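Local coordinates for glutathione S-transferase family protein (Populus trichocarpa, PDB 5F06) that probably catalyses the conjugation of glutathione to electrophilic compounds, releasing a halide from halogenated substrates, and holds glutathione in its pocket, at residues K3-P8 against E28-D33; T13-T18 against E65-T70; H168-T173 against A193-I198. All blocks are in the same frame, centred on the assembly; numbering follows the deposited sequence.

How the interactions relate
Interaction 1 is partly buried and lies at the edge of the sheet in the thioredoxin-like domain. It is held by backbone bonds, with apolar side chains on both faces. Interaction 2 is buried in the same domain. It joins two helices by a stacked arginine pair, a bond from Arg15 to Ser66 and apolar packing, beside bound glutathione. Helix 11-22, which carries residues 13-18, connects the two strands of interaction 1, and Leu4 packs on its Val16. Interaction 3 is buried in the helical C-terminal domain and is aromatic and apolar, with no hydrogen bond across it. It does not touch interaction 1. It meets interaction 2 across the domain boundary, where His168 bonds to Arg15 and Thr70.

Interaction 1: residues K3-P8 against E28-D33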
loop_
_atom_site.group_PDB
_atom_site.type_symbol
_atom_site.label_atom_id
_atom_site.label_comp_id
_atom_site.label_asym_id
_atom_site.label_seq_id
_atom_site.Cartn_x
_atom_site.Cartn_y
_atom_site.Cartn_z
ATOM N N LYS A 3 16.314 8.587 -13.910
ATOM C CA LYS A 3 16.380 9.903 -13.295
ATOM C C LYS A 3 15.364 10.021 -12.168
ATOM O O LYS A 3 14.154 10.011 -12.400
ATOM C CB LYS A 3 16.150 10.988 -14.343
ATOM C CG LYS A 3 17.219 11.001 -15.428
ATOM C CD LYS A 3 16.833 11.865 -16.619
ATOM C CE LYS A 3 16.442 13.263 -16.193
ATOM N NZ LYS A 3 17.512 13.940 -15.415
ATOM N N LEU A 4 15.882 10.130 -10.950
ATOM C CA LEU A 4 15.071 10.191 -9.743
ATOM C C LEU A 4 14.984 11.623 -9.247
ATOM O O LEU A 4 16.002 12.239 -8.946
ATOM C CB LEU A 4 15.665 9.290 -8.664
ATOM C CG LEU A 4 14.929 9.176 -7.328
ATOM C CD1 LEU A 4 13.552 8.573 -7.532
ATOM C CD2 LEU A 4 15.745 8.343 -6.346
ATOM N N TYR A 5 13.763 12.147 -9.177
ATOM C CA TYR A 5 13.530 13.509 -8.715
ATOM C C TYR A 5 13.129 13.519 -7.244
ATOM O O TYR A 5 12.084 12.994 -6.871
ATOM C CB TYR A 5 12.452 14.180 -9.562
ATOM C CG TYR A 5 12.854 14.340 -11.006
ATOM C CD1 TYR A 5 12.742 13.283 -11.902
ATOM C CD2 TYR A 5 13.366 15.543 -11.473
ATOM C CE1 TYR A 5 13.118 13.426 -13.227
ATOM C CE2 TYR A 5 13.745 15.695 -12.795
ATOM C CZ TYR A 5 13.623 14.633 -13.665
ATOM O OH TYR A 5 13.999 14.786 -14.980
ATOM N N GLY A 6 13.964 14.118 -6.406
ATOM C CA GLY A 6 13.685 14.152 -4.983
ATOM C C GLY A 6 14.777 14.833 -4.188
ATOM O O GLY A 6 15.421 15.761 -4.674
ATOM N N ALA A 7 14.985 14.369 -2.961
ATOM C CA ALA A 7 16.008 14.936 -2.088
ATOM C C ALA A 7 16.594 13.848 -1.192
ATOM O O ALA A 7 15.849 13.022 -0.667
ATOM C CB ALA A 7 15.423 16.056 -1.253
ATOM N N PRO A 8 17.930 13.834 -1.018
ATOM C CA PRO A 8 18.582 12.790 -0.212
ATOM C C PRO A 8 18.032 12.634 1.210
ATOM O O PRO A 8 18.035 11.525 1.747
ATOM C CB PRO A 8 20.042 13.252 -0.159
ATOM C CG PRO A 8 20.231 14.049 -1.392
ATOM C CD PRO A 8 18.916 14.724 -1.662
ATOM N N GLU A 28 20.584 9.011 -11.841
ATOM C CA GLU A 28 20.821 10.414 -11.544
ATOM C C GLU A 28 19.782 10.912 -10.555
ATOM O O GLU A 28 18.582 10.810 -10.808
ATOM C CB GLU A 28 20.776 11.269 -12.809
ATOM C CG GLU A 28 20.997 12.745 -12.514
ATOM C CD GLU A 28 20.964 13.620 -13.751
ATOM O OE1 GLU A 28 20.790 13.085 -14.865
ATOM O OE2 GLU A 28 21.117 14.853 -13.599
ATOM N N LEU A 29 20.256 11.438 -9.431
ATOM C CA LEU A 29 19.398 12.126 -8.480
ATOM C C LEU A 29 19.299 13.594 -8.875
ATOM O O LEU A 29 20.294 14.318 -8.859
ATOM C CB LEU A 29 19.936 11.980 -7.057
ATOM C CG LEU A 29 19.142 12.688 -5.951
ATOM C CD1 LEU A 29 17.702 12.215 -5.917
ATOM C CD2 LEU A 29 19.791 12.465 -4.602
ATOM N N VAL A 30 18.098 14.014 -9.257
ATOM C CA VAL A 30 17.832 15.400 -9.625
ATOM C C VAL A 30 17.144 16.088 -8.452
ATOM O O VAL A 30 16.053 15.682 -8.058
ATOM C CB VAL A 30 16.944 15.500 -10.882
ATOM C CG1 VAL A 30 16.709 16.958 -11.255
ATOM C CG2 VAL A 30 17.574 14.733 -12.035
ATOM N N PRO A 31 17.781 17.120 -7.875
ATOM C CA PRO A 31 17.164 17.762 -6.708
ATOM C C PRO A 31 15.808 18.397 -6.995
ATOM O O PRO A 31 15.608 18.987 -8.056
ATOM C CB PRO A 31 18.183 18.838 -6.323
ATOM C CG PRO A 31 19.468 18.348 -6.854
ATOM C CD PRO A 31 19.138 17.639 -8.125
ATOM N N VAL A 32 14.888 18.255 -6.047
ATOM C CA VAL A 32 13.634 18.997 -6.056
ATOM C C VAL A 32 13.616 19.904 -4.833
ATOM O O VAL A 32 13.769 19.442 -3.701
ATOM C CB VAL A 32 12.411 18.061 -6.046
ATOM C CG1 VAL A 32 11.115 18.864 -6.067
ATOM C CG2 VAL A 32 12.458 17.116 -7.228
ATOM N N ASP A 33 13.431 21.197 -5.079
ATOM C CA ASP A 33 13.533 22.217 -4.044
ATOM C C ASP A 33 12.217 22.352 -3.276
ATOM O O ASP A 33 11.372 23.182 -3.618
ATOM C CB ASP A 33 13.927 23.554 -4.682
ATOM C CG ASP A 33 14.370 24.593 -3.664
ATOM O OD1 ASP A 33 14.081 24.427 -2.458
ATOM O OD2 ASP A 33 15.003 25.586 -4.080
#
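Tyr5 has CG anti to its carbonyl carbon (chi1 -64°), and Val30 has CG1 anti to its backbone N (chi1 -179°). The two side chains then run side by side on one face of the sheet. Val30 CG1 lies 3.6 Å from Tyr5 CE2, and Val30 CG2 sits over one face of the ring, toward its rim. The ring hydroxyl turns elsewhere and bonds to Glu57. On the same face, the Lys3 chain bends at its last two torsions. This puts Lys3 NZ 3.4 Å from Glu28 OE1, in a salt bridge that is weak as a hydrogen bond. On the other face Leu29 CD2 meets Pro8 CG at 3.6 Å. Leu4 there packs on helix 11-22, which makes the crossover of this beta-alpha-beta unit.

The strands are parallel. Leu4 N donates to Glu28 O at 2.8 Å, and Val30 N to Leu4 O, also at 2.8 Å. Gly6 N follows, giving to Val30 O at 3.1 Å. Val32 N closes the ladder on Gly6 O at 2.9 Å, just beyond strand 28-31. The backbone bonds thus fix the strand pairing, while the Lys3-Glu28 bridge is long and lies where Glu28 is exposed.

Interaction 2: residues T13-T18 against E65-T70. With GSH (glutathione), chain C.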
loop_
_atom_site.group_PDB
_atom_site.type_symbol
_atom_site.label_atom_id
_atom_site.label_comp_id
_atom_site.label_asym_id
_atom_site.label_seq_id
_atom_site.Cartn_x
_atom_site.Cartn_y
_atom_site.Cartn_z
ATOM N N THR A 13 12.324 9.553 -0.825
ATOM C CA THR A 13 13.398 9.423 -1.807
ATOM C C THR A 13 14.377 8.341 -1.376
ATOM O O THR A 13 14.824 7.536 -2.198
ATOM C CB THR A 13 14.172 10.739 -2.005
ATOM O OG1 THR A 13 13.254 11.794 -2.311
ATOM C CG2 THR A 13 15.181 10.608 -3.146
ATOM N N SER A 14 14.707 8.320 -0.087
ATOM C CA SER A 14 15.673 7.359 0.440
ATOM C C SER A 14 15.214 5.922 0.233
ATOM O O SER A 14 16.037 5.025 0.063
ATOM C CB SER A 14 15.927 7.609 1.926
ATOM O OG SER A 14 16.652 8.809 2.127
ATOM N N ARG A 15 13.904 5.703 0.254
ATOM C CA ARG A 15 13.364 4.367 0.032
ATOM C C ARG A 15 13.760 3.867 -1.358
ATOM O O ARG A 15 14.118 2.700 -1.528
ATOM C CB ARG A 15 11.840 4.361 0.193
ATOM C CG ARG A 15 11.243 2.966 0.236
ATOM C CD ARG A 15 9.766 2.958 0.618
ATOM N NE ARG A 15 9.539 3.442 1.981
ATOM C CZ ARG A 15 8.989 4.613 2.299
ATOM N NH1 ARG A 15 8.574 5.460 1.362
ATOM N NH2 ARG A 15 8.844 4.938 3.576
ATOM N N VAL A 16 13.715 4.754 -2.348
ATOM C CA VAL A 16 14.124 4.391 -3.701
ATOM C C VAL A 16 15.645 4.270 -3.791
ATOM O O VAL A 16 16.170 3.315 -4.376
ATOM C CB VAL A 16 13.627 5.421 -4.739
ATOM C CG1 VAL A 16 14.052 5.018 -6.148
ATOM C CG2 VAL A 16 12.120 5.568 -4.668
ATOM N N LEU A 17 16.353 5.233 -3.206
ATOM C CA LEU A 17 17.806 5.250 -3.293
ATOM C C LEU A 17 18.419 3.938 -2.815
ATOM O O LEU A 17 19.311 3.396 -3.464
ATOM C CB LEU A 17 18.377 6.417 -2.492
ATOM C CG LEU A 17 18.181 7.799 -3.119
ATOM C CD1 LEU A 17 18.624 8.876 -2.161
ATOM C CD2 LEU A 17 18.947 7.913 -4.432
ATOM N N THR A 18 17.940 3.412 -1.691
ATOM C CA THR A 18 18.509 2.180 -1.165
ATOM C C THR A 18 18.196 1.013 -2.103
ATOM O O THR A 18 19.031 0.125 -2.294
ATOM C CB THR A 18 18.004 1.875 0.268
ATOM O OG1 THR A 18 18.647 0.694 0.764
ATOM C CG2 THR A 18 16.500 1.687 0.298
ATOM N N GLU A 65 5.036 7.582 -6.535
ATOM C CA GLU A 65 4.883 6.643 -5.410
ATOM C C GLU A 65 6.156 5.819 -5.246
ATOM O O GLU A 65 6.542 5.038 -6.123
ATOM C CB GLU A 65 3.665 5.719 -5.563
ATOM C CG GLU A 65 2.347 6.429 -5.372
ATOM C CD GLU A 65 2.180 6.951 -3.952
ATOM O OE1 GLU A 65 2.588 6.243 -3.003
ATOM O OE2 GLU A 65 1.651 8.073 -3.789
ATOM N N SER A 66 6.807 6.015 -4.103
ATOM C CA SER A 66 8.121 5.443 -3.862
ATOM C C SER A 66 8.126 3.934 -4.042
ATOM O O SER A 66 9.067 3.382 -4.596
ATOM C CB SER A 66 8.610 5.795 -2.453
ATOM O OG SER A 66 7.707 5.327 -1.466
ATOM N N ARG A 67 7.068 3.272 -3.585
ATOM C CA ARG A 67 7.026 1.814 -3.601
ATOM C C ARG A 67 6.611 1.264 -4.971
ATOM O O ARG A 67 6.840 0.089 -5.271
ATOM C CB ARG A 67 6.082 1.306 -2.513
ATOM C CG ARG A 67 6.463 1.752 -1.091
ATOM C CD ARG A 67 5.306 1.528 -0.128
ATOM N NE ARG A 67 5.576 1.998 1.231
ATOM C CZ ARG A 67 5.539 3.273 1.610
ATOM N NH1 ARG A 67 5.259 4.231 0.733
ATOM N NH2 ARG A 67 5.791 3.593 2.873
ATOM N N ALA A 68 5.995 2.102 -5.799
ATOM C CA ALA A 68 5.762 1.730 -7.195
ATOM C C ALA A 68 7.096 1.760 -7.935
ATOM O O ALA A 68 7.385 0.910 -8.783
ATOM C CB ALA A 68 4.758 2.663 -7.853
ATOM N N ILE A 69 7.918 2.744 -7.592
ATOM C CA ILE A 69 9.210 2.909 -8.240
ATOM C C ILE A 69 10.149 1.769 -7.851
ATOM O O ILE A 69 10.835 1.207 -8.697
ATOM C CB ILE A 69 9.847 4.267 -7.876
ATOM C CG1 ILE A 69 8.997 5.411 -8.434
ATOM C CG2 ILE A 69 11.256 4.356 -8.434
ATOM C CD1 ILE A 69 9.354 6.790 -7.888
ATOM N N THR A 70 10.177 1.419 -6.573
ATOM C CA THR A 70 11.025 0.316 -6.125
ATOM C C THR A 70 10.576 -1.006 -6.744
ATOM O O THR A 70 11.405 -1.809 -7.172
ATOM C CB THR A 70 11.028 0.172 -4.596
ATOM O OG1 THR A 70 9.684 0.022 -4.117
ATOM C CG2 THR A 70 11.684 1.387 -3.936
HETATM N N1 GSH C . 2.980 7.799 -0.753
HETATM C CA1 GSH C . 4.008 8.689 -1.186
HETATM C C1 GSH C . 5.242 7.896 -1.563
HETATM O O11 GSH C . 5.548 6.863 -0.914
HETATM O O12 GSH C . 5.964 8.272 -2.518
HETATM C CB1 GSH C . 4.336 9.679 -0.084
HETATM C CG1 GSH C . 5.223 10.774 -0.656
HETATM C CD1 GSH C . 5.651 11.772 0.413
HETATM O OE1 GSH C . 5.172 11.731 1.536
HETATM N N2 GSH C . 6.637 12.752 0.070
HETATM C CA2 GSH C . 7.095 13.722 1.016
HETATM C C2 GSH C . 6.926 15.119 0.425
HETATM O O2 GSH C . 6.984 15.281 -0.777
HETATM C CB2 GSH C . 8.571 13.513 1.273
HETATM S SG2 GSH C . 8.857 12.056 2.253
HETATM N N3 GSH C . 6.708 16.251 1.289
HETATM C CA3 GSH C . 6.563 17.580 0.723
HETATM C C3 GSH C . 5.140 18.101 0.904
HETATM O O31 GSH C . 4.921 19.344 0.891
HETATM O O32 GSH C . 4.185 17.297 1.065
#
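Two like-charged guanidinium groups, those of Arg15 and Arg67, lie flat on each other. Their centres are 3.8 Å apart and their planes differ by 23°. Arg67 NH2 sits over the centre of the Arg15 group. The nitrogens Arg15 NH2 and Arg67 NH2 come within 3.4 Å, and both are donors, so no bond joins them. Nearby acids would offset the repulsion. Arg67 NE forms a salt bridge with Glu103. Arg67 NH1 lies 3.1 Å from GSH O11, a carboxylate oxygen of glutathione near the plane of that guanidinium.

Ser66 links the stack to the ligand. Its OG stands between the backbone N and the carbonyl carbon (chi1 58°), facing both Arg15 and glutathione. Arg15 NH1 donates to Ser66 OG over 3.0 Å, with a bent angle of 143° at the hydrogen. Ser66 OG in turn donates to glutathione O11 at 2.7 Å.

Glu65, Ser66 and Arg67 belong to the glutathione site of the thioredoxin-like domain. Arg15 stands behind them as a second-shell residue. Glu65 and Ser66 receive the gamma-glutamyl end at the start of helix 66-76, where Glu65 is the N-cap. Ser66 N donates to glutathione O12 at 2.9 Å. The helix N-terminus would add its own favourable field to this carboxylate. The ligand amine N1 bonds to Glu65 OE1 at 2.8 Å. Glu65 OE2 forms a salt bridge with Arg106 of the second subunit, so the dimer partner forms a second shell here.

Away from the ligand the contact turns apolar. Helices 11-22 and 66-76 run nearly parallel here. Val16 CG1 meets Ile69 CG2 at 3.7 Å, the side chains crossing at about a right angle. Thr70 turns its methyl CG2 toward the backbone of Arg15 and Val16.

Interaction 3: residues H168-T173 against A193-I198; sequences HHLPYT and AWWEDI
Trp194 points the edge of its six-membered ring at the face of His169. The planes stand at 80° and the centroids are 5.6 Å apart, an edge-to-face (T-shaped) pair. The leading atom is Trp194 CH2, 4.0 Å from His169 CG. Both rings are held by partners outside the pair. Trp194 NE1 bonds to Asp166, while His169 ND1 bonds to Ala165 O and its NE2 to Tyr147.

Trp195 comes next and meets Thr173 tip to tip. The methyl Thr173 CG2 lies over the face of the six-membered ring, 3.6 Å from its centroid and 20° off the normal, in a CH-pi contact. Thr173 OG1 lies anti to the carbonyl carbon, beside the backbone N (chi1 -53°), which puts CG2 anti to the backbone N. OG1 is turned back to donate to His169 O at 2.6 Å. The hydroxyl also bonds to Tyr107 of helix 90-120, and the methyl faces the indole. Leu170 O approaches the edge of the same indole, 3.6 Å from Trp195 CH2.

Ile198 ends the row. Its CG1 touches Leu170 CD2 at 3.6 Å, and the same leucine methyl also packs against Trp195.

No hydrogen bond crosses between the segments. Helix 189-198 meets helix 170-176 through this aromatic and aliphatic layer, part of the buried core of the all-helical C-terminal domain of glutathione transferases.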
loop_
_atom_site.group_PDB
_atom_site.type_symbol
_atom_site.label_atom_id
_atom_site.label_comp_id
_atom_site.label_asym_id
_atom_site.label_seq_id
_atom_site.Cartn_x
_atom_site.Cartn_y
_atom_site.Cartn_z
ATOM N N HIS A 168 11.499 -1.525 2.582
ATOM C CA HIS A 168 10.546 -0.426 2.639
ATOM C C HIS A 168 10.450 0.194 4.030
ATOM O O HIS A 168 9.995 1.327 4.164
ATOM C CB HIS A 168 9.163 -0.888 2.174
ATOM C CG HIS A 168 9.051 -1.028 0.692
ATOM N ND1 HIS A 168 7.944 -1.569 0.076
ATOM C CD2 HIS A 168 9.910 -0.694 -0.301
ATOM C CE1 HIS A 168 8.126 -1.565 -1.234
ATOM N NE2 HIS A 168 9.310 -1.040 -1.489
ATOM N N HIS A 169 10.900 -0.535 5.051
ATOM C CA HIS A 169 10.843 -0.064 6.442
ATOM C C HIS A 169 11.993 0.866 6.828
ATOM O O HIS A 169 11.948 1.518 7.870
ATOM C CB HIS A 169 10.865 -1.246 7.412
ATOM C CG HIS A 169 9.632 -2.089 7.384
ATOM N ND1 HIS A 169 9.383 -3.013 6.393
ATOM C CD2 HIS A 169 8.583 -2.160 8.236
ATOM C CE1 HIS A 169 8.232 -3.613 6.632
ATOM N NE2 HIS A 169 7.727 -3.116 7.747
ATOM N N LEU A 170 13.035 0.904 6.012
ATOM C CA LEU A 170 14.280 1.538 6.426
ATOM C C LEU A 170 14.157 3.042 6.706
ATOM O O LEU A 170 14.606 3.501 7.755
ATOM C CB LEU A 170 15.374 1.294 5.378
ATOM C CG LEU A 170 16.005 -0.107 5.398
ATOM C CD1 LEU A 170 16.853 -0.319 4.154
ATOM C CD2 LEU A 170 16.853 -0.333 6.652
ATOM N N PRO A 171 13.544 3.814 5.789
ATOM C CA PRO A 171 13.668 5.268 5.963
ATOM C C PRO A 171 12.916 5.839 7.169
ATOM O O PRO A 171 13.533 6.579 7.930
ATOM C CB PRO A 171 13.099 5.831 4.652
ATOM C CG PRO A 171 13.162 4.714 3.689
ATOM C CD PRO A 171 12.928 3.475 4.496
ATOM N N TYR A 172 11.637 5.518 7.354
ATOM C CA TYR A 172 10.903 6.070 8.495
ATOM C C TYR A 172 11.470 5.538 9.804
ATOM O O TYR A 172 11.524 6.248 10.808
ATOM C CB TYR A 172 9.409 5.751 8.410
ATOM C CG TYR A 172 8.587 6.818 7.723
ATOM C CD1 TYR A 172 8.664 8.145 8.117
ATOM C CD2 TYR A 172 7.723 6.496 6.686
ATOM C CE1 TYR A 172 7.921 9.123 7.493
ATOM C CE2 TYR A 172 6.972 7.471 6.056
ATOM C CZ TYR A 172 7.079 8.783 6.466
ATOM O OH TYR A 172 6.332 9.753 5.842
ATOM N N THR A 173 11.908 4.286 9.797
ATOM C CA THR A 173 12.446 3.702 11.010
ATOM C C THR A 173 13.762 4.394 11.349
ATOM O O THR A 173 14.042 4.655 12.517
ATOM C CB THR A 173 12.645 2.187 10.874
ATOM O OG1 THR A 173 11.421 1.585 10.435
ATOM C CG2 THR A 173 13.042 1.574 12.213
ATOM N N ALA A 193 17.357 -6.444 16.814
ATOM C CA ALA A 193 18.438 -7.104 16.091
ATOM C C ALA A 193 18.191 -7.046 14.582
ATOM O O ALA A 193 19.117 -6.820 13.801
ATOM C CB ALA A 193 18.579 -8.538 16.556
ATOM N N TRP A 194 16.937 -7.245 14.184
ATOM C CA TRP A 194 16.531 -7.128 12.780
ATOM C C TRP A 194 16.845 -5.736 12.239
ATOM O O TRP A 194 17.431 -5.595 11.167
ATOM C CB TRP A 194 15.038 -7.443 12.653
ATOM C CG TRP A 194 14.374 -7.044 11.368
ATOM C CD1 TRP A 194 14.471 -7.670 10.153
ATOM C CD2 TRP A 194 13.471 -5.948 11.179
ATOM N NE1 TRP A 194 13.693 -7.019 9.223
ATOM C CE2 TRP A 194 13.069 -5.962 9.827
ATOM C CE3 TRP A 194 12.967 -4.953 12.021
ATOM C CZ2 TRP A 194 12.192 -5.019 9.303
ATOM C CZ3 TRP A 194 12.099 -4.017 11.496
ATOM C CH2 TRP A 194 11.719 -4.057 10.151
ATOM N N TRP A 195 16.478 -4.708 12.996
ATOM C CA TRP A 195 16.753 -3.334 12.590
ATOM C C TRP A 195 18.250 -3.074 12.435
ATOM O O TRP A 195 18.691 -2.488 11.444
ATOM C CB TRP A 195 16.174 -2.349 13.603
ATOM C CG TRP A 195 16.706 -0.976 13.400
ATOM C CD1 TRP A 195 17.536 -0.286 14.236
ATOM C CD2 TRP A 195 16.474 -0.129 12.273
ATOM N NE1 TRP A 195 17.829 0.945 13.698
ATOM C CE2 TRP A 195 17.187 1.067 12.494
ATOM C CE3 TRP A 195 15.728 -0.264 11.096
ATOM C CZ2 TRP A 195 17.173 2.124 11.584
ATOM C CZ3 TRP A 195 15.716 0.789 10.194
ATOM C CH2 TRP A 195 16.433 1.966 10.445
ATOM N N GLU A 196 19.021 -3.507 13.425
ATOM C CA GLU A 196 20.466 -3.314 13.423
ATOM C C GLU A 196 21.095 -4.035 12.237
ATOM O O GLU A 196 22.100 -3.586 11.686
ATOM C CB GLU A 196 21.060 -3.797 14.752
ATOM C CG GLU A 196 20.684 -2.892 15.923
ATOM C CD GLU A 196 20.912 -3.518 17.284
ATOM O OE1 GLU A 196 21.161 -4.742 17.372
ATOM O OE2 GLU A 196 20.836 -2.768 18.280
ATOM N N ASP A 197 20.480 -5.146 11.843
ATOM C CA ASP A 197 20.906 -5.907 10.674
ATOM C C ASP A 197 20.652 -5.126 9.381
ATOM O O ASP A 197 21.592 -4.777 8.668
ATOM C CB ASP A 197 20.176 -7.258 10.640
ATOM C CG ASP A 197 20.591 -8.142 9.467
ATOM O OD1 ASP A 197 21.332 -7.682 8.571
ATOM O OD2 ASP A 197 20.154 -9.314 9.438
ATOM N N ILE A 198 19.384 -4.855 9.072
ATOM C CA ILE A 198 19.053 -4.271 7.777
ATOM C C ILE A 198 19.589 -2.842 7.652
ATOM O O ILE A 198 19.958 -2.415 6.560
ATOM C CB ILE A 198 17.522 -4.293 7.508
ATOM C CG1 ILE A 198 16.763 -3.408 8.501
ATOM C CG2 ILE A 198 17.009 -5.735 7.545
ATOM C CD1 ILE A 198 15.265 -3.271 8.200
#